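Side-chain contacts in tRNA nucleotidyl transferase-related protein (PDB 3H38), which adds CCA to the 3' ends of tRNAs as a class II CCA-adding enzyme, this chain being its C-terminal, nucleotidyltransferase-bearing part: residues D46-I51 with R156-G161; K9-R14 with K143-L148. One frame throughout, in Å; residues are numbered along the deposited sequence.

Contact 1 of 2, residues D46-I51 with R156-G161; sequences DLLLGI and RDLKEG
Leu48, Leu49 and Leu158 all carry CG beside the backbone N and anti to the carbonyl carbon (chi1 -65°, -72° and -64°), and in each the CD1 branch then runs on extended from CA. Leu158 starts from a CB that already faces the helix 42-49, and its fork divides the work between two neighbours. Leu158 CD1 presses on Leu48, lying 3.6 Å from Leu48 CB and 3.7 Å from Leu48 CD1; the two side chains cross at about a right angle, methyl against stem and methyl against methyl. The other prong is looser: Leu158 CD2 stands 4.2 Å from Leu49 CG and no nearer to Leu49 CD1.

Each helix ends just past these leucines in a Schellman motif, with glycine at the positive-phi position. In the first, Ile51 N reaches back to Asp46 O at 2.7 Å and Gly50 N to Leu47 O; in the second, Gly161 N bonds Leu158 O at 3.0 Å. Next to Leu158, the Asp157 carboxylate is held by salt bridges from Arg156 and Arg164 and a hydrogen bond with Thr132. Both helices belong to the poly(A) polymerase head domain, and Leu158 also packs on Ile133 and comes within about 4 Å, side chain to side chain, of Arg45, which binds CTP and ATP in other structures of this protein. Replacing Leu158 with an alanine would probably leave Leu48 and Leu49 without their mate across the helix-helix gap and relax the packing beside Arg45.

No hydrogen bond or salt bridge spans these two segments. The contact is small, 144 Å² over both sides, partly open to solvent, and rests on dispersion and apolar burial alone, so shape sets the fit and no directional bond between the two segments fixes how they are turned against each other.

Contact 2 of 2, residues K9-R14 with K143-L148; sequences KLLVER and KDFGLL
Leu11 points its CB from helix 8-14 toward the turn before strand 147-149, yet neither CB nor CG touches that turn; the reach across is left to one methyl, CD1. With CG set beside the backbone N (chi1 -77°) and CD1 extended from CA, CD1 becomes the atom that spans the gap. Leu11 CD1 comes to 3.8 Å from Gly146 CA, resting on bare backbone. The same methyl approaches the Phe145 ring obliquely, with Leu11 CD1 4.5 Å from Phe145 CE1, a looser touch. CD2 takes another direction and packs on Leu47 of helix 42-49.

What CD1 meets is a type II beta turn from Asp144 to Leu147, with Gly146 at its third position and positive phi (84°); the closing bond, Leu147 N to Asp144 O at 3.0 Å, is weak. The turn leads into strand 147-149 of the head domain's mixed sheet; just ahead of the strand, backbone bonds tie Gly146 to both Val7 and Lys139. Phe145 holds CG anti to its own N (chi1 -176°), which swings the ring out of the turn. There it also lies against Leu20 and Arg24 of helix 17-32.

In the fold
From the N terminus, strand 4-6 leads into helix 8-14, the first half of contact 2; after helix 17-32 and strand 37-40, helix 42-49 brings the first half of contact 1. The chain then builds most of the head-domain sheet before residues 143-148 return to helix 8-14, closing contact 2 across 128 intervening residues. Helix 154-159, next after strand 147-149, closes contact 1 across 104. The segments alternate, so the two loops cross. Helix 42-49 lies between the contacts: it packs against helix 154-159 in contact 1 and, through Leu47 on Leu10 and Leu11, against helix 8-14. A probable hydrogen bond from Arg14, whose side chain is poorly ordered, to Leu47 O adds to this.

Contact 1 of 2, residues D46-I51 with R156-G161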
loop_
_atom_site.group_PDB
_atom_site.type_symbol
_atom_site.label_atom_id
_atom_site.label_comp_id
_atom_site.label_asym_id
_atom_site.label_seq_id
_atom_site.Cartn_x
_atom_site.Cartn_y
_atom_site.Cartn_z
ATOM N N ASP A 46 -4.526 -1.016 -19.490
ATOM C CA ASP A 46 -3.845 0.262 -19.605
ATOM C C ASP A 46 -3.766 0.734 -21.056
ATOM O O ASP A 46 -4.076 1.889 -21.350
ATOM C CB ASP A 46 -2.480 0.195 -18.916
ATOM C CG ASP A 46 -2.610 0.004 -17.380
ATOM O OD1 ASP A 46 -3.678 0.343 -16.821
ATOM O OD2 ASP A 46 -1.661 -0.487 -16.721
ATOM N N LEU A 47 -3.414 -0.165 -21.970
ATOM C CA LEU A 47 -3.394 0.174 -23.395
ATOM C C LEU A 47 -4.726 0.778 -23.827
ATOM O O LEU A 47 -4.767 1.849 -24.448
ATOM C CB LEU A 47 -3.038 -1.044 -24.280
ATOM C CG LEU A 47 -3.090 -0.809 -25.802
ATOM C CD1 LEU A 47 -1.977 0.116 -26.239
ATOM C CD2 LEU A 47 -2.999 -2.111 -26.574
ATOM N N LEU A 48 -5.817 0.095 -23.495
ATOM C CA LEU A 48 -7.141 0.520 -23.955
ATOM C C LEU A 48 -7.577 1.840 -23.280
ATOM O O LEU A 48 -8.254 2.660 -23.898
ATOM C CB LEU A 48 -8.168 -0.590 -23.726
ATOM C CG LEU A 48 -7.962 -1.887 -24.545
ATOM C CD1 LEU A 48 -8.890 -2.980 -24.101
ATOM C CD2 LEU A 48 -8.153 -1.644 -26.060
ATOM N N LEU A 49 -7.181 2.043 -22.021
ATOM C CA LEU A 49 -7.430 3.323 -21.326
ATOM C C LEU A 49 -6.472 4.412 -21.780
ATOM O O LEU A 49 -6.645 5.574 -21.434
ATOM C CB LEU A 49 -7.333 3.176 -19.796
ATOM C CG LEU A 49 -8.512 2.406 -19.192
ATOM C CD1 LEU A 49 -8.260 2.029 -17.745
ATOM C CD2 LEU A 49 -9.837 3.191 -19.366
ATOM N N GLY A 50 -5.472 4.032 -22.569
ATOM C CA GLY A 50 -4.450 4.962 -22.997
ATOM C C GLY A 50 -3.590 5.397 -21.826
ATOM O O GLY A 50 -3.255 6.579 -21.693
ATOM N N ILE A 51 -3.234 4.440 -20.974
ATOM C CA ILE A 51 -2.413 4.697 -19.797
ATOM C C ILE A 51 -1.066 4.007 -19.926
ATOM O O ILE A 51 -0.995 2.792 -20.006
ATOM C CB ILE A 51 -3.096 4.182 -18.520
ATOM C CG1 ILE A 51 -4.332 5.025 -18.207
ATOM C CG2 ILE A 51 -2.112 4.170 -17.328
ATOM C CD1 ILE A 51 -5.053 4.584 -16.926
ATOM N N ARG A 156 -16.044 -3.278 -23.232
ATOM C CA ARG A 156 -17.299 -2.624 -22.907
ATOM C C ARG A 156 -17.304 -2.085 -21.471
ATOM O O ARG A 156 -17.816 -1.002 -21.231
ATOM C CB ARG A 156 -18.443 -3.635 -23.088
ATOM C CG ARG A 156 -19.860 -3.054 -23.003
ATOM C CD ARG A 156 -20.470 -3.212 -21.595
ATOM N NE ARG A 156 -20.361 -4.582 -21.098
ATOM C CZ ARG A 156 -21.351 -5.478 -21.102
ATOM N NH1 ARG A 156 -21.139 -6.699 -20.618
ATOM N NH2 ARG A 156 -22.554 -5.163 -21.579
ATOM N N ASP A 157 -16.758 -2.844 -20.520
ATOM C CA ASP A 157 -16.811 -2.445 -19.108
ATOM C C ASP A 157 -15.860 -1.286 -18.831
ATOM O O ASP A 157 -16.069 -0.529 -17.893
ATOM C CB ASP A 157 -16.512 -3.626 -18.162
ATOM C CG ASP A 157 -17.720 -4.526 -17.956
ATOM O OD1 ASP A 157 -17.571 -5.688 -17.478
ATOM O OD2 ASP A 157 -18.833 -4.067 -18.297
ATOM N N LEU A 158 -14.801 -1.173 -19.625
ATOM C CA LEU A 158 -13.945 0.020 -19.611
ATOM C C LEU A 158 -14.722 1.271 -20.055
ATOM O O LEU A 158 -14.699 2.297 -19.379
ATOM C CB LEU A 158 -12.710 -0.165 -20.519
ATOM C CG LEU A 158 -11.696 -1.262 -20.149
ATOM C CD1 LEU A 158 -10.668 -1.409 -21.228
ATOM C CD2 LEU A 158 -10.995 -0.938 -18.856
ATOM N N LYS A 159 -15.405 1.171 -21.193
ATOM C CA LYS A 159 -16.150 2.295 -21.770
ATOM C C LYS A 159 -17.340 2.711 -20.901
ATOM O O LYS A 159 -17.932 3.782 -21.107
ATOM C CB LYS A 159 -16.588 1.978 -23.226
ATOM C CG LYS A 159 -15.537 2.371 -24.282
ATOM C CD LYS A 159 -15.900 1.985 -25.723
ATOM C CE LYS A 159 -14.824 2.509 -26.698
ATOM N NZ LYS A 159 -15.031 2.098 -28.129
ATOM N N GLU A 160 -17.670 1.875 -19.916
ATOM C CA GLU A 160 -18.774 2.161 -19.001
ATOM C C GLU A 160 -18.296 2.384 -17.577
ATOM O O GLU A 160 -19.118 2.572 -16.651
ATOM C CB GLU A 160 -19.797 1.032 -19.036
ATOM C CG GLU A 160 -20.214 0.699 -20.443
ATOM C CD GLU A 160 -21.598 0.100 -20.529
ATOM O OE1 GLU A 160 -22.191 0.159 -21.636
ATOM O OE2 GLU A 160 -22.087 -0.424 -19.501
ATOM N N GLY A 161 -16.969 2.365 -17.409
ATOM C CA GLY A 161 -16.351 2.645 -16.119
ATOM C C GLY A 161 -16.771 1.677 -15.030
ATOM O O GLY A 161 -17.073 2.107 -13.899
#

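Contact 2 of 2, residues K9-R14 with K143-L148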
loop_
_atom_site.group_PDB
_atom_site.type_symbol
_atom_site.label_atom_id
_atom_site.label_comp_id
_atom_site.label_asym_id
_atom_site.label_seq_id
_atom_site.Cartn_x
_atom_site.Cartn_y
_atom_site.Cartn_z
ATOM N N LYS A 9 -3.710 -1.439 -34.764
ATOM C CA LYS A 9 -3.478 -0.036 -34.964
ATOM C C LYS A 9 -3.231 0.646 -33.658
ATOM O O LYS A 9 -2.271 1.357 -33.525
ATOM C CB LYS A 9 -4.653 0.600 -35.646
ATOM C CG LYS A 9 -4.705 0.406 -37.097
ATOM C CD LYS A 9 -5.976 0.959 -37.643
ATOM C CE LYS A 9 -7.140 0.057 -37.337
ATOM N NZ LYS A 9 -8.080 -0.167 -38.462
ATOM N N LEU A 10 -4.052 0.356 -32.671
ATOM C CA LEU A 10 -3.940 0.928 -31.364
ATOM C C LEU A 10 -2.596 0.621 -30.731
ATOM O O LEU A 10 -2.034 1.458 -30.114
ATOM C CB LEU A 10 -5.076 0.402 -30.518
ATOM C CG LEU A 10 -5.666 1.115 -29.316
ATOM C CD1 LEU A 10 -5.652 0.334 -28.093
ATOM C CD2 LEU A 10 -5.138 2.480 -29.098
ATOM N N LEU A 11 -2.074 -0.569 -30.916
ATOM C CA LEU A 11 -0.777 -0.934 -30.352
ATOM C C LEU A 11 0.339 -0.122 -30.990
ATOM O O LEU A 11 1.215 0.398 -30.291
ATOM C CB LEU A 11 -0.485 -2.422 -30.563
ATOM C CG LEU A 11 -1.145 -3.494 -29.687
ATOM C CD1 LEU A 11 -1.067 -4.828 -30.390
ATOM C CD2 LEU A 11 -0.512 -3.596 -28.289
ATOM N N VAL A 12 0.325 -0.028 -32.324
ATOM C CA VAL A 12 1.397 0.682 -33.012
ATOM C C VAL A 12 1.327 2.163 -32.652
ATOM O O VAL A 12 2.355 2.827 -32.496
ATOM C CB VAL A 12 1.423 0.437 -34.564
ATOM C CG1 VAL A 12 0.813 -0.912 -34.897
ATOM C CG2 VAL A 12 0.705 1.536 -35.304
ATOM N N GLU A 13 0.111 2.668 -32.484
ATOM C CA GLU A 13 -0.058 4.038 -32.032
ATOM C C GLU A 13 0.517 4.228 -30.620
ATOM O O GLU A 13 1.394 5.058 -30.410
ATOM C CB GLU A 13 -1.521 4.474 -32.081
ATOM C CG GLU A 13 -1.638 5.983 -31.949
ATOM C CD GLU A 13 -2.911 6.470 -31.249
ATOM O OE1 GLU A 13 -4.004 5.915 -31.509
ATOM O OE2 GLU A 13 -2.807 7.433 -30.451
ATOM N N ARG A 14 0.060 3.473 -29.645
ATOM C CA ARG A 14 0.425 3.730 -28.277
ATOM C C ARG A 14 1.706 3.149 -27.735
ATOM O O ARG A 14 2.238 3.663 -26.809
ATOM C CB ARG A 14 -0.724 3.315 -27.403
ATOM C CG ARG A 14 -2.029 3.787 -27.911
ATOM C CD ARG A 14 -2.852 4.228 -26.778
ATOM N NE ARG A 14 -3.685 5.363 -27.115
ATOM C CZ ARG A 14 -4.988 5.399 -26.916
ATOM N NH1 ARG A 14 -5.603 4.363 -26.378
ATOM N NH2 ARG A 14 -5.679 6.464 -27.251
ATOM N N LYS A 143 0.278 -14.661 -37.190
ATOM C CA LYS A 143 -1.030 -14.563 -37.840
ATOM C C LYS A 143 -2.066 -13.800 -36.986
ATOM O O LYS A 143 -2.920 -13.090 -37.522
ATOM C CB LYS A 143 -1.599 -15.949 -38.242
ATOM C CG LYS A 143 -3.092 -15.864 -38.629
ATOM C CD LYS A 143 -3.616 -17.065 -39.369
ATOM C CE LYS A 143 -5.001 -17.458 -38.860
ATOM N NZ LYS A 143 -6.055 -16.446 -39.012
ATOM N N ASP A 144 -2.013 -13.954 -35.665
ATOM C CA ASP A 144 -3.042 -13.350 -34.815
ATOM C C ASP A 144 -2.562 -12.115 -34.071
ATOM O O ASP A 144 -3.282 -11.585 -33.235
ATOM C CB ASP A 144 -3.688 -14.394 -33.865
ATOM C CG ASP A 144 -4.465 -15.496 -34.646
ATOM O OD1 ASP A 144 -4.584 -16.656 -34.162
ATOM O OD2 ASP A 144 -4.937 -15.195 -35.774
ATOM N N PHE A 145 -1.359 -11.640 -34.398
ATOM C CA PHE A 145 -0.784 -10.477 -33.722
ATOM C C PHE A 145 -1.767 -9.302 -33.599
ATOM O O PHE A 145 -2.349 -8.871 -34.599
ATOM C CB PHE A 145 0.477 -10.010 -34.439
ATOM C CG PHE A 145 1.177 -8.878 -33.751
ATOM C CD1 PHE A 145 0.982 -7.564 -34.165
ATOM C CD2 PHE A 145 2.021 -9.120 -32.680
ATOM C CE1 PHE A 145 1.631 -6.495 -33.516
ATOM C CE2 PHE A 145 2.692 -8.068 -32.030
ATOM C CZ PHE A 145 2.489 -6.744 -32.449
ATOM N N GLY A 146 -1.943 -8.794 -32.371
ATOM C CA GLY A 146 -2.817 -7.661 -32.119
ATOM C C GLY A 146 -4.290 -8.006 -31.955
ATOM O O GLY A 146 -5.157 -7.123 -32.008
ATOM N N LEU A 147 -4.569 -9.292 -31.758
ATOM C CA LEU A 147 -5.930 -9.770 -31.529
ATOM C C LEU A 147 -6.334 -9.619 -30.066
ATOM O O LEU A 147 -5.742 -10.234 -29.185
ATOM C CB LEU A 147 -6.085 -11.250 -31.939
ATOM C CG LEU A 147 -7.555 -11.708 -31.930
ATOM C CD1 LEU A 147 -8.433 -10.847 -32.839
ATOM C CD2 LEU A 147 -7.702 -13.167 -32.306
ATOM N N LEU A 148 -7.348 -8.803 -29.811
ATOM C CA LEU A 148 -7.857 -8.650 -28.466
ATOM C C LEU A 148 -8.718 -9.885 -28.246
ATOM O O LEU A 148 -9.618 -10.209 -29.055
ATOM C CB LEU A 148 -8.708 -7.380 -28.326
ATOM C CG LEU A 148 -8.780 -6.543 -27.029
ATOM C CD1 LEU A 148 -10.204 -6.061 -26.790
ATOM C CD2 LEU A 148 -8.220 -7.206 -25.769
#